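Local coordinates for chloroplast pentatricopeptide repeat protein 10 (Zea mays, PDB 4M59) that binds two similar intergenic chloroplast RNA elements, at atpH and psaJ, and acts there as a barrier to RNA decay, at residues Arg124-Phe129 against Asn145-Val150; Arg365-Tyr370 against Gly398-Arg403; Met534-Ala539 against Tyr566-Asp571. The protein carries 4 engineered substitutions. All blocks are in the same frame, centred on the assembly; numbering follows the deposited sequence.

Contact 1 (Arg124-Phe129 against Asn145-Val150). With nucleotides of chain D.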
loop_
_atom_site.group_PDB
_atom_site.type_symbol
_atom_site.label_atom_id
_atom_site.label_comp_id
_atom_site.label_asym_id
_atom_site.label_seq_id
_atom_site.Cartn_x
_atom_site.Cartn_y
_atom_site.Cartn_z
ATOM N N ARG A 124 -1.823 12.968 -34.030
ATOM C CA ARG A 124 -1.595 12.025 -35.115
ATOM C C ARG A 124 -2.897 11.363 -35.542
ATOM O O ARG A 124 -3.091 11.045 -36.712
ATOM C CB ARG A 124 -0.582 10.961 -34.694
ATOM C CG ARG A 124 0.305 10.465 -35.824
ATOM C CD ARG A 124 -0.288 9.238 -36.493
ATOM N NE ARG A 124 -0.710 9.513 -37.860
ATOM C CZ ARG A 124 0.034 9.274 -38.936
ATOM N NH1 ARG A 124 1.242 8.748 -38.803
ATOM N NH2 ARG A 124 -0.433 9.558 -40.141
ATOM N N ALA A 125 -3.789 11.152 -34.579
ATOM C CA ALA A 125 -5.075 10.525 -34.848
ATOM C C ALA A 125 -5.925 11.422 -35.738
ATOM O O ALA A 125 -6.637 10.945 -36.618
ATOM C CB ALA A 125 -5.799 10.226 -33.546
ATOM N N LEU A 126 -5.848 12.725 -35.498
ATOM C CA LEU A 126 -6.597 13.690 -36.282
ATOM C C LEU A 126 -6.089 13.738 -37.715
ATOM O O LEU A 126 -6.854 13.959 -38.652
ATOM C CB LEU A 126 -6.510 15.078 -35.648
ATOM C CG LEU A 126 -7.132 15.225 -34.260
ATOM C CD1 LEU A 126 -7.240 16.690 -33.875
ATOM C CD2 LEU A 126 -8.493 14.549 -34.207
ATOM N N GLU A 127 -4.788 13.525 -37.879
ATOM C CA GLU A 127 -4.171 13.549 -39.196
ATOM C C GLU A 127 -4.552 12.317 -40.005
ATOM O O GLU A 127 -4.593 12.356 -41.232
ATOM C CB GLU A 127 -2.650 13.658 -39.073
ATOM C CG GLU A 127 -2.170 15.016 -38.596
ATOM C CD GLU A 127 -0.707 15.015 -38.211
ATOM O OE1 GLU A 127 -0.107 13.923 -38.145
ATOM O OE2 GLU A 127 -0.155 16.109 -37.975
ATOM N N LEU A 128 -4.837 11.220 -39.308
ATOM C CA LEU A 128 -5.266 9.994 -39.963
ATOM C C LEU A 128 -6.743 10.076 -40.307
ATOM O O LEU A 128 -7.183 9.560 -41.332
ATOM C CB LEU A 128 -4.999 8.784 -39.071
ATOM C CG LEU A 128 -5.403 7.436 -39.663
ATOM C CD1 LEU A 128 -4.435 7.019 -40.760
ATOM C CD2 LEU A 128 -5.490 6.370 -38.582
ATOM N N PHE A 129 -7.507 10.729 -39.440
ATOM C CA PHE A 129 -8.905 10.950 -39.679
ATOM C C PHE A 129 -9.030 11.799 -40.918
ATOM O O PHE A 129 -9.866 11.545 -41.764
ATOM C CB PHE A 129 -9.496 11.669 -38.477
ATOM C CG PHE A 129 -10.980 11.753 -38.483
ATOM C CD1 PHE A 129 -11.750 10.630 -38.602
ATOM C CD2 PHE A 129 -11.607 12.958 -38.345
ATOM C CE1 PHE A 129 -13.092 10.714 -38.610
ATOM C CE2 PHE A 129 -12.950 13.035 -38.348
ATOM C CZ PHE A 129 -13.691 11.917 -38.483
ATOM N N ASN A 145 -17.092 8.858 -32.827
ATOM C CA ASN A 145 -17.004 8.856 -31.380
ATOM C C ASN A 145 -15.579 8.770 -30.860
ATOM O O ASN A 145 -15.239 9.374 -29.856
ATOM C CB ASN A 145 -17.831 7.710 -30.804
ATOM C CG ASN A 145 -19.302 8.004 -30.782
ATOM O OD1 ASN A 145 -19.714 9.144 -30.808
ATOM N ND2 ASN A 145 -20.101 6.969 -30.705
ATOM N N VAL A 146 -14.754 8.000 -31.543
ATOM C CA VAL A 146 -13.367 7.905 -31.172
ATOM C C VAL A 146 -12.708 9.245 -31.299
ATOM O O VAL A 146 -12.029 9.698 -30.399
ATOM C CB VAL A 146 -12.645 6.917 -32.051
ATOM C CG1 VAL A 146 -11.192 7.184 -32.048
ATOM C CG2 VAL A 146 -12.904 5.547 -31.560
ATOM N N VAL A 147 -12.928 9.901 -32.417
ATOM C CA VAL A 147 -12.296 11.171 -32.684
ATOM C C VAL A 147 -12.748 12.218 -31.703
ATOM O O VAL A 147 -12.021 13.142 -31.391
ATOM C CB VAL A 147 -12.601 11.608 -34.096
ATOM C CG1 VAL A 147 -11.899 12.884 -34.416
ATOM C CG2 VAL A 147 -12.178 10.537 -35.047
ATOM N N LEU A 148 -13.965 12.067 -31.205
ATOM C CA LEU A 148 -14.494 12.975 -30.217
ATOM C C LEU A 148 -13.714 12.789 -28.958
ATOM O O LEU A 148 -13.346 13.734 -28.291
ATOM C CB LEU A 148 -15.954 12.656 -29.942
ATOM C CG LEU A 148 -16.978 13.132 -30.961
ATOM C CD1 LEU A 148 -18.332 12.676 -30.565
ATOM C CD2 LEU A 148 -16.944 14.611 -31.032
ATOM N N ASP A 149 -13.463 11.536 -28.647
ATOM C CA ASP A 149 -12.720 11.186 -27.469
ATOM C C ASP A 149 -11.319 11.740 -27.566
ATOM O O ASP A 149 -10.701 12.011 -26.566
ATOM C CB ASP A 149 -12.674 9.674 -27.342
ATOM C CG ASP A 149 -12.327 9.220 -25.965
ATOM O OD1 ASP A 149 -12.455 10.017 -25.025
ATOM O OD2 ASP A 149 -11.917 8.063 -25.805
ATOM N N VAL A 150 -10.825 11.916 -28.777
ATOM C CA VAL A 150 -9.506 12.485 -28.977
ATOM C C VAL A 150 -9.534 13.985 -28.767
ATOM O O VAL A 150 -8.637 14.555 -28.183
ATOM C CB VAL A 150 -8.967 12.150 -30.367
ATOM C CG1 VAL A 150 -7.709 12.898 -30.636
ATOM C CG2 VAL A 150 -8.701 10.693 -30.471
ATOM P P U D 2 -13.317 -1.155 -28.152
ATOM O OP1 U D 2 -12.304 -1.150 -27.064
ATOM O OP2 U D 2 -14.532 -1.992 -28.015
ATOM O "O5'" U D 2 -13.772 0.354 -28.389
ATOM C "C5'" U D 2 -12.829 1.363 -28.718
ATOM C "C4'" U D 2 -13.456 2.732 -28.668
ATOM O "O4'" U D 2 -14.553 2.805 -29.612
ATOM C "C3'" U D 2 -14.087 3.113 -27.336
ATOM O "O3'" U D 2 -13.129 3.581 -26.401
ATOM C "C2'" U D 2 -15.134 4.149 -27.735
ATOM O "O2'" U D 2 -14.539 5.425 -27.920
ATOM C "C1'" U D 2 -15.587 3.621 -29.099
ATOM N N1 U D 2 -16.829 2.815 -29.023
ATOM C C2 U D 2 -18.034 3.436 -29.304
ATOM O O2 U D 2 -18.123 4.614 -29.602
ATOM N N3 U D 2 -19.147 2.632 -29.222
ATOM C C4 U D 2 -19.173 1.294 -28.897
ATOM O O4 U D 2 -20.248 0.696 -28.860
ATOM C C5 U D 2 -17.894 0.722 -28.621
ATOM C C6 U D 2 -16.794 1.479 -28.696
#
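Val147 presses its CG2 methyl onto one face of the Phe129 ring, 3.7 Å from the ring centroid and 15° off the normal, a CH-pi contact. The methyl sits a little toward the rim, above the CD1 side: CD1 of Phe129 is its nearest ring atom, at 3.6 Å. The other methyl of Val147, CG1, lies by CD2 on the far half of the ring. The two methyls diverge from CB, and CG1 also meets CD2 of Leu126 at 3.8 Å, so one valine meets both Phe129 and Leu126. Leu126 reaches it with the tip of its chain: CG stands anti to the carbonyl carbon (chi1 -64°), and beyond it CD2 enters the groove between Val147 and Val150, 4.0 Å from CG1 of Val150. Leu126 and Val150 lie alongside with their side chains running opposite ways. Ala125 adds a looser contact through CB to CG2 of Val150. Helix 106-117 adjoins the pair, Leu113 touching Ala125 and Ser117 touching Val150.

On helix 141-151, Asn145 and Val146 turn to the RNA instead. ND2 of Asn145 donates to O2 of U2 of chain D at 3.3 Å with a bent N-H...O angle of 144°, and Asp176 and Thr179 are further partners of the same amide. CG2 of Val146 packs near O4' of the U2 sugar. The segments run roughly antiparallel, the short axes approaching to 10.3 Å. This is the helix-on-helix stacking of successive predicted pentatricopeptide repeats, with the modular base-reading asparagine on the RNA side.

Contact 2 (Arg365-Tyr370 against Gly398-Arg403)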
loop_
_atom_site.group_PDB
_atom_site.type_symbol
_atom_site.label_atom_id
_atom_site.label_comp_id
_atom_site.label_asym_id
_atom_site.label_seq_id
_atom_site.Cartn_x
_atom_site.Cartn_y
_atom_site.Cartn_z
ATOM N N ARG A 365 -1.619 1.962 19.934
ATOM C CA ARG A 365 -1.555 2.051 21.388
ATOM C C ARG A 365 -2.866 1.603 22.021
ATOM O O ARG A 365 -3.941 2.014 21.594
ATOM C CB ARG A 365 -1.232 3.480 21.817
ATOM C CG ARG A 365 -0.544 3.587 23.167
ATOM C CD ARG A 365 -1.041 4.793 23.939
ATOM N NE ARG A 365 -0.066 5.877 23.950
ATOM C CZ ARG A 365 0.496 6.366 25.048
ATOM N NH1 ARG A 365 0.177 5.866 26.233
ATOM N NH2 ARG A 365 1.375 7.355 24.962
ATOM N N GLY A 366 -2.766 0.762 23.047
ATOM C CA GLY A 366 -3.935 0.275 23.750
ATOM C C GLY A 366 -4.655 -0.835 23.010
ATOM O O GLY A 366 -5.818 -1.122 23.282
ATOM N N MET A 367 -3.954 -1.464 22.072
ATOM C CA MET A 367 -4.537 -2.539 21.279
ATOM C C MET A 367 -4.662 -3.827 22.082
ATOM O O MET A 367 -5.570 -4.624 21.856
ATOM C CB MET A 367 -3.698 -2.785 20.023
ATOM C CG MET A 367 -4.013 -4.094 19.315
ATOM S SD MET A 367 -3.155 -4.270 17.742
ATOM C CE MET A 367 -3.590 -5.951 17.310
ATOM N N GLU A 368 -3.745 -4.027 23.022
ATOM C CA GLU A 368 -3.733 -5.238 23.833
ATOM C C GLU A 368 -5.020 -5.410 24.631
ATOM O O GLU A 368 -5.531 -6.521 24.763
ATOM C CB GLU A 368 -2.530 -5.238 24.773
ATOM C CG GLU A 368 -2.584 -6.323 25.836
ATOM C CD GLU A 368 -1.434 -6.232 26.819
ATOM O OE1 GLU A 368 -1.432 -6.999 27.802
ATOM O OE2 GLU A 368 -0.533 -5.396 26.608
ATOM N N ASP A 369 -5.539 -4.312 25.167
ATOM C CA ASP A 369 -6.736 -4.365 25.969
ATOM C C ASP A 369 -7.926 -4.577 25.086
ATOM O O ASP A 369 -8.900 -5.193 25.479
ATOM C CB ASP A 369 -6.897 -3.071 26.738
ATOM C CG ASP A 369 -7.971 -3.146 27.753
ATOM O OD1 ASP A 369 -8.085 -4.185 28.406
ATOM O OD2 ASP A 369 -8.714 -2.166 27.896
ATOM N N TYR A 370 -7.839 -4.062 23.876
ATOM C CA TYR A 370 -8.891 -4.227 22.905
ATOM C C TYR A 370 -9.058 -5.687 22.592
ATOM O O TYR A 370 -10.134 -6.228 22.719
ATOM C CB TYR A 370 -8.546 -3.441 21.655
ATOM C CG TYR A 370 -9.328 -3.790 20.419
ATOM C CD1 TYR A 370 -10.576 -3.270 20.186
ATOM C CD2 TYR A 370 -8.785 -4.606 19.464
ATOM C CE1 TYR A 370 -11.259 -3.580 19.053
ATOM C CE2 TYR A 370 -9.466 -4.914 18.339
ATOM C CZ TYR A 370 -10.692 -4.404 18.134
ATOM O OH TYR A 370 -11.340 -4.739 16.993
ATOM N N GLY A 398 0.488 -10.787 19.587
ATOM C CA GLY A 398 1.872 -10.719 19.185
ATOM C C GLY A 398 2.165 -9.472 18.402
ATOM O O GLY A 398 3.288 -9.010 18.336
ATOM N N ARG A 399 1.125 -8.921 17.809
ATOM C CA ARG A 399 1.251 -7.738 16.981
ATOM C C ARG A 399 1.301 -6.470 17.817
ATOM O O ARG A 399 1.941 -5.500 17.444
ATOM C CB ARG A 399 0.088 -7.692 16.006
ATOM C CG ARG A 399 0.224 -6.688 14.912
ATOM C CD ARG A 399 -0.311 -7.259 13.627
ATOM N NE ARG A 399 -1.531 -8.021 13.821
ATOM C CZ ARG A 399 -2.740 -7.492 13.810
ATOM N NH1 ARG A 399 -2.887 -6.191 13.623
ATOM N NH2 ARG A 399 -3.800 -8.261 13.990
ATOM N N CYS A 400 0.635 -6.481 18.949
ATOM C CA CYS A 400 0.686 -5.367 19.860
ATOM C C CYS A 400 1.864 -5.515 20.779
ATOM O O CYS A 400 2.358 -4.571 21.330
ATOM C CB CYS A 400 -0.603 -5.259 20.652
ATOM S SG CYS A 400 -1.231 -6.694 21.359
ATOM N N GLY A 401 2.320 -6.729 20.962
ATOM C CA GLY A 401 3.524 -6.952 21.716
ATOM C C GLY A 401 3.252 -7.549 23.065
ATOM O O GLY A 401 4.111 -7.549 23.924
ATOM N N SER A 402 2.053 -8.066 23.257
ATOM C CA SER A 402 1.750 -8.694 24.520
ATOM C C SER A 402 2.335 -10.069 24.543
ATOM O O SER A 402 1.617 -11.042 24.438
ATOM C CB SER A 402 0.262 -8.790 24.753
ATOM O OG SER A 402 0.019 -9.383 26.011
ATOM N N ARG A 403 3.646 -10.133 24.687
ATOM C CA ARG A 403 4.348 -11.391 24.696
ATOM C C ARG A 403 3.727 -12.331 25.680
ATOM O O ARG A 403 3.525 -13.495 25.401
ATOM C CB ARG A 403 5.809 -11.184 25.055
ATOM C CG ARG A 403 6.436 -12.443 25.547
ATOM C CD ARG A 403 7.909 -12.350 25.695
ATOM N NE ARG A 403 8.431 -13.608 26.196
ATOM C CZ ARG A 403 9.716 -13.891 26.304
ATOM N NH1 ARG A 403 10.622 -13.011 25.939
ATOM N NH2 ARG A 403 10.083 -15.067 26.775
#
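Met367 and Cys400 make the apolar part of the contact: CG of the methionine lies 3.8 Å from CB of the cysteine. The cysteine sulphur lies between its own backbone N and carbonyl carbon (chi1 47°), and SG meets the backbone of the other segment, 3.8 Å from CA of Glu368. Further out, Met367 is extended and brings its methyl over one face of the Arg399 guanidinium, CE being 3.8 Å from NH1. The two chains cross at about a right angle, and a hydrogen bond from NH1 to the carbonyl O of Val361 anchors the guanidinium. The contact joins helix 367-380 to helix 387-400 and the turn after it, across two consecutive predicted repeats of the pentatricopeptide solenoid. Gly401, with positive phi, follows the latter helix, and Ser402 takes the N-cap position of the next.

Among the polar groups, the extended Glu368 chain lays its carboxylate beside Ser402, OE1 3.3 Å from OG; the hydrogen bond of OG is to ND2 of Asn405. An alanine in place of Glu368 would probably leave Ser402 without the carboxylate beside it and open a gap along that serine's CB. Ala119 of the second subunit packs on Glu368.

Contact 3 (Met534-Ala539 against Tyr566-Asp571). With nucleotides of chain C.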
loop_
_atom_site.group_PDB
_atom_site.type_symbol
_atom_site.label_atom_id
_atom_site.label_comp_id
_atom_site.label_asym_id
_atom_site.label_seq_id
_atom_site.Cartn_x
_atom_site.Cartn_y
_atom_site.Cartn_z
ATOM N N MET A 534 23.782 2.862 5.075
ATOM C CA MET A 534 25.144 2.748 4.603
ATOM C C MET A 534 25.842 4.072 4.739
ATOM O O MET A 534 27.037 4.132 4.947
ATOM C CB MET A 534 25.180 2.280 3.160
ATOM C CG MET A 534 24.578 0.929 2.961
ATOM S SD MET A 534 25.393 -0.344 3.900
ATOM C CE MET A 534 26.884 -0.507 2.958
ATOM N N LEU A 535 25.086 5.144 4.633
ATOM C CA LEU A 535 25.691 6.451 4.696
ATOM C C LEU A 535 26.077 6.793 6.109
ATOM O O LEU A 535 27.088 7.431 6.338
ATOM C CB LEU A 535 24.734 7.498 4.168
ATOM C CG LEU A 535 25.332 8.887 4.080
ATOM C CD1 LEU A 535 26.485 8.831 3.154
ATOM C CD2 LEU A 535 24.303 9.845 3.575
ATOM N N SER A 536 25.260 6.362 7.059
ATOM C CA SER A 536 25.501 6.689 8.450
ATOM C C SER A 536 26.578 5.822 9.050
ATOM O O SER A 536 27.311 6.253 9.925
ATOM C CB SER A 536 24.231 6.541 9.268
ATOM O OG SER A 536 24.476 6.853 10.618
ATOM N N ILE A 537 26.681 4.592 8.580
ATOM C CA ILE A 537 27.702 3.709 9.097
ATOM C C ILE A 537 29.077 4.138 8.616
ATOM O O ILE A 537 30.037 4.087 9.367
ATOM C CB ILE A 537 27.410 2.235 8.769
ATOM C CG1 ILE A 537 28.362 1.333 9.535
ATOM C CG2 ILE A 537 27.512 1.962 7.301
ATOM C CD1 ILE A 537 28.319 1.546 11.008
ATOM N N TYR A 538 29.169 4.583 7.371
ATOM C CA TYR A 538 30.437 5.043 6.837
ATOM C C TYR A 538 30.789 6.347 7.504
ATOM O O TYR A 538 31.953 6.646 7.737
ATOM C CB TYR A 538 30.351 5.254 5.325
ATOM C CG TYR A 538 30.264 3.999 4.496
ATOM C CD1 TYR A 538 30.734 2.791 4.970
ATOM C CD2 TYR A 538 29.710 4.026 3.238
ATOM C CE1 TYR A 538 30.648 1.654 4.208
ATOM C CE2 TYR A 538 29.620 2.890 2.475
ATOM C CZ TYR A 538 30.090 1.710 2.965
ATOM O OH TYR A 538 30.001 0.587 2.194
ATOM N N ALA A 539 29.774 7.138 7.797
ATOM C CA ALA A 539 29.992 8.427 8.402
ATOM C C ALA A 539 30.394 8.252 9.843
ATOM O O ALA A 539 31.173 9.029 10.371
ATOM C CB ALA A 539 28.752 9.262 8.316
ATOM N N TYR A 566 20.517 13.877 5.222
ATOM C CA TYR A 566 21.262 15.111 5.299
ATOM C C TYR A 566 21.962 15.263 6.620
ATOM O O TYR A 566 23.032 15.834 6.701
ATOM C CB TYR A 566 20.359 16.289 5.045
ATOM C CG TYR A 566 20.201 16.549 3.596
ATOM C CD1 TYR A 566 21.226 17.099 2.876
ATOM C CD2 TYR A 566 19.042 16.224 2.944
ATOM C CE1 TYR A 566 21.102 17.327 1.542
ATOM C CE2 TYR A 566 18.903 16.446 1.608
ATOM C CZ TYR A 566 19.933 17.003 0.909
ATOM O OH TYR A 566 19.803 17.234 -0.437
ATOM N N ASN A 567 21.344 14.744 7.663
ATOM C CA ASN A 567 21.973 14.774 8.960
ATOM C C ASN A 567 23.182 13.862 8.994
ATOM O O ASN A 567 24.190 14.182 9.599
ATOM C CB ASN A 567 20.987 14.374 10.039
ATOM C CG ASN A 567 19.901 15.400 10.243
ATOM O OD1 ASN A 567 20.065 16.571 9.915
ATOM N ND2 ASN A 567 18.782 14.965 10.797
ATOM N N SER A 568 23.077 12.725 8.338
ATOM C CA SER A 568 24.177 11.790 8.289
ATOM C C SER A 568 25.351 12.350 7.506
ATOM O O SER A 568 26.489 11.979 7.736
ATOM C CB SER A 568 23.726 10.474 7.676
ATOM O OG SER A 568 22.691 9.895 8.432
ATOM N N LEU A 569 25.080 13.242 6.578
ATOM C CA LEU A 569 26.148 13.795 5.781
ATOM C C LEU A 569 26.910 14.803 6.604
ATOM O O LEU A 569 28.121 14.870 6.536
ATOM C CB LEU A 569 25.599 14.445 4.523
ATOM C CG LEU A 569 26.211 13.952 3.213
ATOM C CD1 LEU A 569 25.754 14.795 2.073
ATOM C CD2 LEU A 569 27.696 13.982 3.302
ATOM N N MET A 570 26.178 15.588 7.383
ATOM C CA MET A 570 26.779 16.607 8.233
ATOM C C MET A 570 27.648 15.984 9.315
ATOM O O MET A 570 28.665 16.551 9.709
ATOM C CB MET A 570 25.701 17.483 8.868
ATOM C CG MET A 570 24.632 17.956 7.895
ATOM S SD MET A 570 23.692 19.358 8.536
ATOM C CE MET A 570 22.052 18.648 8.628
ATOM N N ASP A 571 27.247 14.810 9.796
ATOM C CA ASP A 571 27.982 14.148 10.843
ATOM C C ASP A 571 29.225 13.527 10.281
ATOM O O ASP A 571 30.193 13.317 10.991
ATOM C CB ASP A 571 27.136 13.078 11.511
ATOM C CG ASP A 571 27.772 12.541 12.759
ATOM O OD1 ASP A 571 28.348 13.340 13.521
ATOM O OD2 ASP A 571 27.710 11.323 12.979
ATOM P P U C 15 20.263 5.410 14.788
ATOM O OP1 U C 15 20.087 4.379 13.736
ATOM O OP2 U C 15 21.192 5.158 15.916
ATOM O "O5'" U C 15 20.686 6.776 14.087
ATOM C "C5'" U C 15 21.831 6.829 13.217
ATOM C "C4'" U C 15 21.965 8.200 12.600
ATOM O "O4'" U C 15 20.677 8.638 12.100
ATOM C "C3'" U C 15 22.389 9.315 13.544
ATOM O "O3'" U C 15 23.802 9.341 13.691
ATOM C "C2'" U C 15 21.890 10.560 12.817
ATOM O "O2'" U C 15 22.789 11.033 11.836
ATOM C "C1'" U C 15 20.602 10.051 12.162
ATOM N N1 U C 15 19.390 10.419 12.905
ATOM C C2 U C 15 18.794 11.627 12.601
ATOM O O2 U C 15 19.230 12.385 11.752
ATOM N N3 U C 15 17.668 11.913 13.331
ATOM C C4 U C 15 17.088 11.137 14.310
ATOM O O4 U C 15 16.069 11.536 14.877
ATOM C C5 U C 15 17.765 9.902 14.568
ATOM C C6 U C 15 18.866 9.594 13.873
ATOM P P U C 16 24.448 9.397 15.149
ATOM O OP1 U C 16 25.897 9.105 15.022
ATOM O OP2 U C 16 23.610 8.573 16.054
ATOM O "O5'" U C 16 24.279 10.927 15.560
ATOM C "C5'" U C 16 24.868 11.971 14.765
ATOM C "C4'" U C 16 24.866 13.276 15.526
ATOM O "O4'" U C 16 23.542 13.869 15.464
ATOM C "C3'" U C 16 25.178 13.176 17.012
ATOM O "O3'" U C 16 26.580 13.228 17.242
ATOM C "C2'" U C 16 24.496 14.420 17.566
ATOM O "O2'" U C 16 25.268 15.590 17.404
ATOM C "C1'" U C 16 23.237 14.490 16.701
ATOM N N1 U C 16 22.087 13.796 17.296
ATOM C C2 U C 16 21.276 14.517 18.150
ATOM O O2 U C 16 21.476 15.688 18.421
ATOM N N3 U C 16 20.222 13.813 18.674
ATOM C C4 U C 16 19.900 12.494 18.441
ATOM O O4 U C 16 18.913 12.003 18.992
ATOM C C5 U C 16 20.787 11.815 17.547
ATOM C C6 U C 16 21.826 12.473 17.019
#
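Ser568 has its OG anti to the carbonyl carbon (chi1 -60°), which turns the hydroxyl back beside its own backbone N and within reach of the carbonyl O of Ile564, one turn earlier, with which it hydrogen bonds. In Ser536 the OG is instead anti to the backbone N (chi1 180°), and it faces the RNA, 3.5 Å from C4' of U15 of chain C. Between the two serines, CB of Ser536 lies 3.8 Å from OG of Ser568, where the backbones come closest.

Elsewhere in the contact, CB of Ala539 rests against the carbonyl O of Ser568 at 3.6 Å, and Leu535 touches CB of Ser568 with its CD2 methyl. Ser536, Ala539 and Ser568 are small, consistent with nearly parallel short segments whose axes approach to 8.8 Å. Helix 528-539 and helix 563-575 belong to consecutive predicted repeats of the pentatricopeptide array, equivalent helices stacked side by side and together lining the RNA-binding surface. Helix 544-555, which lies between them in the chain, packs against both through Leu535 and Leu569.

On the RNA side, Asn567 reads the base of U15: its ND2 donates to O2 of the uracil at 2.8 Å, with an N-H...O angle of 156°. Its CB also passes near that oxygen. OG of Ser568 is 3.6 Å from O2' of the same nucleotide, so the serine that packs between the helices also borders the ribose. Asp571, a turn further along, extends its carboxylate to the next nucleotide, OD2 lying 3.4 Å from C5' of U16 of chain C. Thr604 of helix 599-612, in the following predicted repeat, flanks that aspartate.

How the contacts relate
From the N terminus the three contacts follow one another in series, none nested in or crossing another. Contact 1 closes a short loop of 15 residues and joins predicted repeats 2 and 3; contact 2 spans 27 residues between predicted repeats 9 and 10, and contact 3 spans 26 between predicted repeats 14 and 15. Each thus ties only adjacent repeats, as expected of a solenoid. Contacts 1 and 2 lie on opposite sides of the chain's centre, about 59 Å apart between centres; the centres of contacts 2 and 3 are about 35 Å apart. Across the dimer, Asp149 of contact 1 faces Arg365 of contact 2 of the second subunit in a long, weak ion pair.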